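Local atomic coordinates of iron binding protein FbpA (PDB entry 1Q35), a protein that binds ferric iron and probably delivers it from the periplasm for uptake into the cell. Residues 150-155 with 290-295; 234-239 with 248-253. All coordinates share one frame; numbering follows the deposited sequence. Where two conformers were deposited one is given.

Contact 1. Residues 150-155 with 290-295; sequences MIEHYG and DTIKLE
H153 on helix 141-168 reaches D290 in the loop ahead of helix 294-298, a histidine-carboxylate hydrogen bond to a residue that also closes an Asx turn. Followed outward, the histidine first lays its CB over the centre of the Y154 ring, 3.7 Å above the plane. With CG beside the backbone N and anti to the carbonyl carbon (chi1 -61°), the imidazole is carried off the helix toward the loop. Its CE1 passes 4.1 Å from CB of I292, an oblique approach. At the tip, NE2 donates to OD1 of D290 over 2.7 Å, an almost straight bond at 171°. OD1 lies in the ring plane and is met through its syn lone pair, while ring and carboxylate are turned 31° apart. The Asx turn uses the other oxygen: OD2 of D290 accepts from the backbone N of I292 at 3.1 Å, from above the carboxylate plane. Each oxygen thus takes one clear hydrogen bond, OD1 from the helix and OD2 from its own loop, which should limit rotation of the carboxylate. The same turn presents I292 to the helix. A stacked partner for the H153 ring comes from H225, and T227 is joined to D290 by a backbone hydrogen bond. One residue earlier, E152 offers its aliphatic part to I292, while its carboxylate is taken by N300 and, in a salt bridge, by K299. At the end of the extended I292 side chain, CD1 of I292 lies 3.6 Å from CB and 3.7 Å from CG of E152.

Contact 2. Residues 234-239 with 248-253; sequences VVIAKH and KLIEYL
A strand followed by the helix that packs back on its sheet, within the solute-binding protein fold, gives this contact its form: the end of strand 228-236 meets helix 243-254 through three buried aliphatic side chains. I250 reaches from the helix to V234 and I236, two residues apart on the strand, and divides its branches between them. Its CG2 takes V234, lying 3.5 Å from CG2 of the valine, tighter than a usual van der Waals contact, and 3.7 Å from CG1 of the same residue. Both methyls of V234 therefore press on a single methyl of the isoleucine. The longer branch serves I236: CD1 of I250 stands 3.7 Å from CD1 of I236 and 4.1 Å from its CG1. This division follows from the first torsion of I250, which places CG1 between the backbone N and the carbonyl carbon (chi1 70°) and leaves CG2 anti to the carbonyl carbon. I236 does not leave its backbone pointing straight at the helix, yet its extended chain (chi2 -177°) brings the terminal methyl up to I250. No hydrogen bond crosses between the segments, and the pairing is wholly apolar. Around these side chains the layer continues with its neighbours: V234 also touches V54 and L56 of strand 54-57 and F96 and L98 of strand 96-108, I250 rests on F96 as well, and on the same helix L249 packs on L19 and F22, and L253 on M18, of helix 16-26.

Overall arrangement
Contact 2 is core packing and contact 1 a surface contact; their centres lie 27 Å apart and their nearest atoms about 10 Å apart, without touching. They share no helix or strand: contact 1 joins a long helix to a loop 135 residues further on, whereas contact 2 pairs a strand with the next helix, nested along the chain within the span closed by contact 1. The chemistry follows the setting. On the partly exposed side, a directed hydrogen bond is combined with aliphatic contact; in the buried layer, aliphatic packing alone links the segments. Neither contact lies at the tyrosines Y142, Y198 and Y199 that bind ferric iron.

Contact 1. Residues 150-155 with 290-295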
ATOM      1  N   MET A 150      -4.332   1.688 -14.009  1.00  6.84           N
ATOM      2  CA  MET A 150      -5.377   1.550 -15.011  1.00  7.08           C
ATOM      3  C   MET A 150      -5.165   2.536 -16.167  1.00  6.74           C
ATOM      4  O   MET A 150      -5.389   2.182 -17.316  1.00  7.13           O
ATOM      5  CB  MET A 150      -6.757   1.694 -14.370  1.00  7.45           C
ATOM      6  CG  MET A 150      -7.043   0.568 -13.377  1.00  8.12           C
ATOM      7  SD  MET A 150      -8.621   0.659 -12.542  1.00  9.94           S
ATOM      8  CE  MET A 150      -9.693  -0.005 -13.825  1.00 10.66           C
ATOM      9  N   ILE A 151      -4.698   3.748 -15.887  1.00  6.63           N
ATOM     10  CA  ILE A 151      -4.382   4.688 -16.961  1.00  6.76           C
ATOM     11  C   ILE A 151      -3.268   4.147 -17.867  1.00  6.90           C
ATOM     12  O   ILE A 151      -3.340   4.264 -19.087  1.00  6.90           O
ATOM     13  CB  ILE A 151      -4.014   6.079 -16.406  1.00  7.03           C
ATOM     14  CG1 ILE A 151      -5.248   6.760 -15.808  1.00  7.17           C
ATOM     15  CG2 ILE A 151      -3.387   6.954 -17.504  1.00  7.06           C
ATOM     16  CD1 ILE A 151      -4.933   8.029 -15.052  1.00  7.67           C
ATOM     17  N   GLU A 152      -2.241   3.547 -17.282  1.00  7.09           N
ATOM     18  CA  GLU A 152      -1.179   2.942 -18.090  1.00  7.48           C
ATOM     19  C   GLU A 152      -1.756   1.903 -19.054  1.00  7.37           C
ATOM     20  O   GLU A 152      -1.361   1.830 -20.219  1.00  7.88           O
ATOM     21  CB  GLU A 152      -0.117   2.299 -17.190  1.00  7.52           C
ATOM     22  CG  GLU A 152       1.134   1.828 -17.920  1.00  8.23           C
ATOM     23  CD  GLU A 152       2.104   2.941 -18.279  1.00  8.56           C
ATOM     24  OE1 GLU A 152       1.752   4.136 -18.177  1.00  8.62           O
ATOM     25  OE2 GLU A 152       3.245   2.615 -18.681  1.00  9.36           O
ATOM     26  N   HIS A 153      -2.698   1.102 -18.566  1.00  7.31           N
ATOM     27  CA  HIS A 153      -3.269   0.016 -19.352  1.00  7.31           C
ATOM     28  C   HIS A 153      -4.329   0.465 -20.353  1.00  7.20           C
ATOM     29  O   HIS A 153      -4.475  -0.157 -21.400  1.00  7.80           O
ATOM     30  CB  HIS A 153      -3.901  -1.037 -18.435  1.00  7.49           C
ATOM     31  CG  HIS A 153      -2.943  -1.680 -17.482  1.00  7.44           C
ATOM     32  ND1 HIS A 153      -1.689  -2.124 -17.853  1.00  7.86           N
ATOM     33  CD2 HIS A 153      -3.073  -1.976 -16.170  1.00  7.97           C
ATOM     34  CE1 HIS A 153      -1.089  -2.658 -16.804  1.00  8.11           C
ATOM     35  NE2 HIS A 153      -1.906  -2.578 -15.769  1.00  7.73           N
ATOM     36  N   TYR A 154      -5.090   1.512 -20.026  1.00  7.27           N
ATOM     37  CA  TYR A 154      -6.324   1.826 -20.755  1.00  7.39           C
ATOM     38  C   TYR A 154      -6.469   3.258 -21.237  1.00  7.49           C
ATOM     39  O   TYR A 154      -7.359   3.533 -22.041  1.00  7.88           O
ATOM     40  CB  TYR A 154      -7.538   1.531 -19.874  1.00  7.75           C
ATOM     41  CG  TYR A 154      -7.595   0.122 -19.337  1.00  7.99           C
ATOM     42  CD1 TYR A 154      -7.629  -0.108 -17.970  1.00  8.49           C
ATOM     43  CD2 TYR A 154      -7.611  -0.976 -20.187  1.00  9.50           C
ATOM     44  CE1 TYR A 154      -7.675  -1.394 -17.462  1.00  9.42           C
ATOM     45  CE2 TYR A 154      -7.665  -2.272 -19.688  1.00 10.24           C
ATOM     46  CZ  TYR A 154      -7.699  -2.469 -18.328  1.00  9.72           C
ATOM     47  OH  TYR A 154      -7.760  -3.737 -17.813  1.00 10.91           O
ATOM     48  N   GLY A 155      -5.640   4.164 -20.735  1.00  7.24           N
ATOM     49  CA  GLY A 155      -5.778   5.579 -21.028  1.00  7.10           C
ATOM     50  C   GLY A 155      -6.811   6.275 -20.153  1.00  7.45           C
ATOM     51  O   GLY A 155      -7.567   5.632 -19.408  1.00  7.43           O
ATOM     52  N   ASP A 290      -0.113  -7.901 -11.665  1.00  8.99           N
ATOM     53  CA  ASP A 290       0.118  -6.977 -12.764  1.00  8.57           C
ATOM     54  C   ASP A 290       1.625  -6.904 -12.992  1.00  9.11           C
ATOM     55  O   ASP A 290       2.386  -6.781 -12.041  1.00  9.61           O
ATOM     56  CB  ASP A 290      -0.445  -5.602 -12.387  1.00  8.16           C
ATOM     57  CG  ASP A 290      -0.588  -4.674 -13.561  1.00  8.08           C
ATOM     58  OD1 ASP A 290      -1.346  -3.675 -13.421  1.00  7.77           O
ATOM     59  OD2 ASP A 290       0.001  -4.845 -14.641  1.00  8.84           O
ATOM     60  N   THR A 291       2.050  -6.987 -14.250  1.00  9.40           N
ATOM     61  CA  THR A 291       3.470  -6.893 -14.593  1.00 10.02           C
ATOM     62  C   THR A 291       3.954  -5.456 -14.739  1.00  9.56           C
ATOM     63  O   THR A 291       5.135  -5.238 -14.989  1.00 10.48           O
ATOM     64  CB  THR A 291       3.768  -7.660 -15.900  1.00 10.80           C
ATOM     65  OG1 THR A 291       2.938  -7.169 -16.957  1.00 12.34           O
ATOM     66  CG2 THR A 291       3.428  -9.139 -15.765  1.00 12.14           C
ATOM     67  N   ILE A 292       3.063  -4.474 -14.600  1.00  9.09           N
ATOM     68  CA  ILE A 292       3.451  -3.073 -14.709  1.00  8.65           C
ATOM     69  C   ILE A 292       4.641  -2.769 -13.787  1.00  9.02           C
ATOM     70  O   ILE A 292       4.712  -3.234 -12.651  1.00  9.53           O
ATOM     71  CB  ILE A 292       2.243  -2.159 -14.381  1.00  8.40           C
ATOM     72  CG1 ILE A 292       2.535  -0.705 -14.767  1.00  8.20           C
ATOM     73  CG2 ILE A 292       1.838  -2.273 -12.902  1.00  8.21           C
ATOM     74  CD1 ILE A 292       1.322   0.202 -14.633  1.00  8.30           C
ATOM     75  N   LYS A 293       5.591  -1.999 -14.294  1.00  8.95           N
ATOM     76  CA  LYS A 293       6.717  -1.555 -13.483  1.00  9.82           C
ATOM     77  C   LYS A 293       6.236  -0.545 -12.442  1.00  9.35           C
ATOM     78  O   LYS A 293       5.376   0.289 -12.728  1.00  9.26           O
ATOM     79  CB  LYS A 293       7.780  -0.903 -14.358  1.00 11.08           C
ATOM     80  CG  LYS A 293       8.597  -1.852 -15.196  1.00 14.87           C
ATOM     81  CD  LYS A 293      10.096  -1.589 -15.031  1.00 18.50           C
ATOM     82  CE  LYS A 293      10.488  -0.140 -15.323  1.00 20.05           C
ATOM     83  NZ  LYS A 293      11.267   0.488 -14.211  1.00 21.18           N
ATOM     84  N   LEU A 294       6.822  -0.588 -11.249  1.00  9.03           N
ATOM     85  CA  LEU A 294       6.406   0.290 -10.161  1.00  9.23           C
ATOM     86  C   LEU A 294       6.440   1.765 -10.563  1.00  9.23           C
ATOM     87  O   LEU A 294       5.501   2.503 -10.282  1.00  9.02           O
ATOM     88  CB  LEU A 294       7.267   0.039  -8.918  1.00  9.77           C
ATOM     89  CG  LEU A 294       6.933  -1.249  -8.154  1.00 10.27           C
ATOM     90  CD1 LEU A 294       8.033  -1.605  -7.152  1.00 11.03           C
ATOM     91  CD2 LEU A 294       5.584  -1.138  -7.446  1.00 11.27           C
ATOM     92  N   GLU A 295       7.500   2.193 -11.245  1.00  9.48           N
ATOM     93  CA  GLU A 295       7.620   3.590 -11.662  1.00  9.92           C
ATOM     94  C   GLU A 295       6.534   3.991 -12.651  1.00  9.49           C
ATOM     95  O   GLU A 295       6.164   5.158 -12.713  1.00  9.71           O
ATOM     96  CB  GLU A 295       8.993   3.868 -12.278  1.00 10.90           C
ATOM     97  CG  GLU A 295      10.137   3.872 -11.275  1.00 13.14           C
ATOM     98  CD  GLU A 295      10.848   2.535 -11.160  1.00 15.22           C
ATOM     99  OE1 GLU A 295      10.262   1.480 -11.498  1.00 15.93           O
ATOM    100  OE2 GLU A 295      12.010   2.536 -10.707  1.00 17.14           O
TER

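Contact 2. Residues 234-239 with 248-253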
ATOM      1  N   VAL A 234      10.964   2.639   1.686  1.00 10.53           N
ATOM      2  CA  VAL A 234      11.773   3.540   2.474  1.00 10.74           C
ATOM      3  C   VAL A 234      12.709   4.335   1.585  1.00 10.84           C
ATOM      4  O   VAL A 234      13.184   3.845   0.555  1.00 10.77           O
ATOM      5  CB  VAL A 234      12.548   2.769   3.566  1.00 11.00           C
ATOM      6  CG1 VAL A 234      13.559   1.793   2.964  1.00 11.06           C
ATOM      7  CG2 VAL A 234      13.207   3.721   4.530  1.00 11.47           C
ATOM      8  N   VAL A 235      12.920   5.583   1.990  1.00 10.92           N
ATOM      9  CA  VAL A 235      13.922   6.462   1.411  1.00 11.52           C
ATOM     10  C   VAL A 235      14.761   7.036   2.554  1.00 11.46           C
ATOM     11  O   VAL A 235      14.259   7.249   3.664  1.00 11.62           O
ATOM     12  CB  VAL A 235      13.307   7.602   0.569  0.65 12.07           C
ATOM     13  CG1 VAL A 235      12.356   7.048  -0.474  0.65 12.51           C
ATOM     14  CG2 VAL A 235      12.613   8.623   1.444  0.65 12.70           C
ATOM     15  N   ILE A 236      16.043   7.274   2.291  1.00 11.69           N
ATOM     16  CA  ILE A 236      16.892   8.031   3.204  1.00 12.09           C
ATOM     17  C   ILE A 236      16.925   9.471   2.697  1.00 11.88           C
ATOM     18  O   ILE A 236      17.212   9.724   1.530  1.00 11.65           O
ATOM     19  CB  ILE A 236      18.294   7.391   3.336  1.00 12.31           C
ATOM     20  CG1 ILE A 236      18.160   6.061   4.090  1.00 13.47           C
ATOM     21  CG2 ILE A 236      19.256   8.339   4.059  1.00 12.64           C
ATOM     22  CD1 ILE A 236      19.454   5.333   4.373  1.00 13.99           C
ATOM     23  N   ALA A 237      16.569  10.404   3.574  1.00 12.31           N
ATOM     24  CA  ALA A 237      16.469  11.809   3.217  1.00 12.51           C
ATOM     25  C   ALA A 237      17.817  12.379   2.779  1.00 12.63           C
ATOM     26  O   ALA A 237      18.877  11.979   3.283  1.00 12.45           O
ATOM     27  CB  ALA A 237      15.919  12.605   4.385  1.00 12.68           C
ATOM     28  N   LYS A 238      17.762  13.337   1.860  1.00 12.94           N
ATOM     29  CA  LYS A 238      18.959  13.921   1.256  1.00 13.42           C
ATOM     30  C   LYS A 238      19.945  14.437   2.304  1.00 13.34           C
ATOM     31  O   LYS A 238      21.156  14.279   2.153  1.00 13.63           O
ATOM     32  CB  LYS A 238      18.575  15.070   0.314  1.00 13.83           C
ATOM     33  CG  LYS A 238      19.770  15.753  -0.360  1.00 15.40           C
ATOM     34  CD  LYS A 238      19.328  16.760  -1.401  1.00 17.58           C
ATOM     35  CE  LYS A 238      20.515  17.400  -2.100  1.00 19.31           C
ATOM     36  NZ  LYS A 238      20.086  18.531  -2.970  1.00 20.74           N
ATOM     37  N   HIS A 239      19.423  15.045   3.363  1.00 13.17           N
ATOM     38  CA  HIS A 239      20.252  15.709   4.367  1.00 13.81           C
ATOM     39  C   HIS A 239      20.281  14.961   5.703  1.00 13.64           C
ATOM     40  O   HIS A 239      20.577  15.544   6.748  1.00 13.77           O
ATOM     41  CB  HIS A 239      19.765  17.146   4.529  1.00 14.37           C
ATOM     42  CG  HIS A 239      19.904  17.958   3.281  1.00 15.71           C
ATOM     43  ND1 HIS A 239      21.117  18.441   2.845  1.00 17.27           N
ATOM     44  CD2 HIS A 239      18.991  18.341   2.358  1.00 16.99           C
ATOM     45  CE1 HIS A 239      20.943  19.102   1.714  1.00 17.82           C
ATOM     46  NE2 HIS A 239      19.662  19.058   1.399  1.00 17.73           N
ATOM     47  N   LYS A 248      21.791   1.433   8.494  1.00 13.52           N
ATOM     48  CA  LYS A 248      21.637   0.241   9.323  1.00 14.08           C
ATOM     49  C   LYS A 248      20.162  -0.115   9.544  1.00 13.72           C
ATOM     50  O   LYS A 248      19.812  -1.292   9.568  1.00 14.02           O
ATOM     51  CB  LYS A 248      22.368   0.405  10.655  1.00 14.68           C
ATOM     52  CG  LYS A 248      23.886   0.280  10.512  1.00 16.47           C
ATOM     53  CD  LYS A 248      24.623   0.539  11.814  1.00 18.84           C
ATOM     54  CE  LYS A 248      26.125   0.325  11.643  1.00 20.12           C
ATOM     55  NZ  LYS A 248      26.934   1.070  12.650  1.00 21.26           N
ATOM     56  N   LEU A 249      19.308   0.893   9.688  1.00 13.02           N
ATOM     57  CA  LEU A 249      17.872   0.653   9.842  1.00 12.69           C
ATOM     58  C   LEU A 249      17.265   0.020   8.590  1.00 12.56           C
ATOM     59  O   LEU A 249      16.546  -0.977   8.694  1.00 12.91           O
ATOM     60  CB  LEU A 249      17.125   1.937  10.200  1.00 12.57           C
ATOM     61  CG  LEU A 249      15.595   1.809  10.268  1.00 12.36           C
ATOM     62  CD1 LEU A 249      15.153   0.714  11.233  1.00 12.26           C
ATOM     63  CD2 LEU A 249      14.976   3.121  10.658  1.00 12.74           C
ATOM     64  N   ILE A 250      17.543   0.567   7.411  1.00 12.36           N
ATOM     65  CA  ILE A 250      16.912   0.022   6.214  1.00 12.56           C
ATOM     66  C   ILE A 250      17.500  -1.345   5.854  1.00 12.41           C
ATOM     67  O   ILE A 250      16.780  -2.220   5.387  1.00 12.45           O
ATOM     68  CB  ILE A 250      16.887   1.035   5.032  1.00 12.76           C
ATOM     69  CG1 ILE A 250      18.267   1.305   4.438  1.00 13.31           C
ATOM     70  CG2 ILE A 250      16.259   2.342   5.477  1.00 13.22           C
ATOM     71  CD1 ILE A 250      18.190   2.087   3.148  1.00 13.85           C
ATOM     72  N   GLU A 251      18.787  -1.553   6.134  1.00 12.56           N
ATOM     73  CA  GLU A 251      19.393  -2.874   6.006  1.00 12.52           C
ATOM     74  C   GLU A 251      18.721  -3.875   6.947  1.00 12.53           C
ATOM     75  O   GLU A 251      18.441  -5.004   6.556  1.00 12.77           O
ATOM     76  CB  GLU A 251      20.902  -2.805   6.278  1.00 12.79           C
ATOM     77  CG  GLU A 251      21.679  -2.137   5.150  1.00 13.60           C
ATOM     78  CD  GLU A 251      23.162  -1.947   5.438  1.00 15.02           C
ATOM     79  OE1 GLU A 251      23.927  -1.804   4.464  1.00 16.02           O
ATOM     80  OE2 GLU A 251      23.560  -1.928   6.620  1.00 15.85           O
ATOM     81  N   TYR A 252      18.450  -3.449   8.173  1.00 12.46           N
ATOM     82  CA  TYR A 252      17.762  -4.295   9.149  1.00 12.57           C
ATOM     83  C   TYR A 252      16.360  -4.668   8.665  1.00 12.32           C
ATOM     84  O   TYR A 252      15.958  -5.828   8.749  1.00 12.56           O
ATOM     85  CB  TYR A 252      17.653  -3.593  10.504  1.00 12.83           C
ATOM     86  CG  TYR A 252      17.058  -4.464  11.591  1.00 13.79           C
ATOM     87  CD1 TYR A 252      15.683  -4.507  11.802  1.00 14.88           C
ATOM     88  CD2 TYR A 252      17.870  -5.252  12.399  1.00 14.84           C
ATOM     89  CE1 TYR A 252      15.131  -5.311  12.790  1.00 15.22           C
ATOM     90  CE2 TYR A 252      17.331  -6.058  13.392  1.00 14.93           C
ATOM     91  CZ  TYR A 252      15.960  -6.080  13.583  1.00 15.45           C
ATOM     92  OH  TYR A 252      15.422  -6.880  14.564  1.00 16.30           O
ATOM     93  N   LEU A 253      15.623  -3.685   8.160  1.00 12.02           N
ATOM     94  CA  LEU A 253      14.251  -3.923   7.707  1.00 11.85           C
ATOM     95  C   LEU A 253      14.208  -4.855   6.495  1.00 11.81           C
ATOM     96  O   LEU A 253      13.193  -5.524   6.272  1.00 11.81           O
ATOM     97  CB  LEU A 253      13.531  -2.602   7.410  1.00 11.94           C
ATOM     98  CG  LEU A 253      13.267  -1.724   8.638  1.00 11.94           C
ATOM     99  CD1 LEU A 253      12.719  -0.367   8.231  1.00 12.05           C
ATOM    100  CD2 LEU A 253      12.330  -2.404   9.635  1.00 12.15           C
TER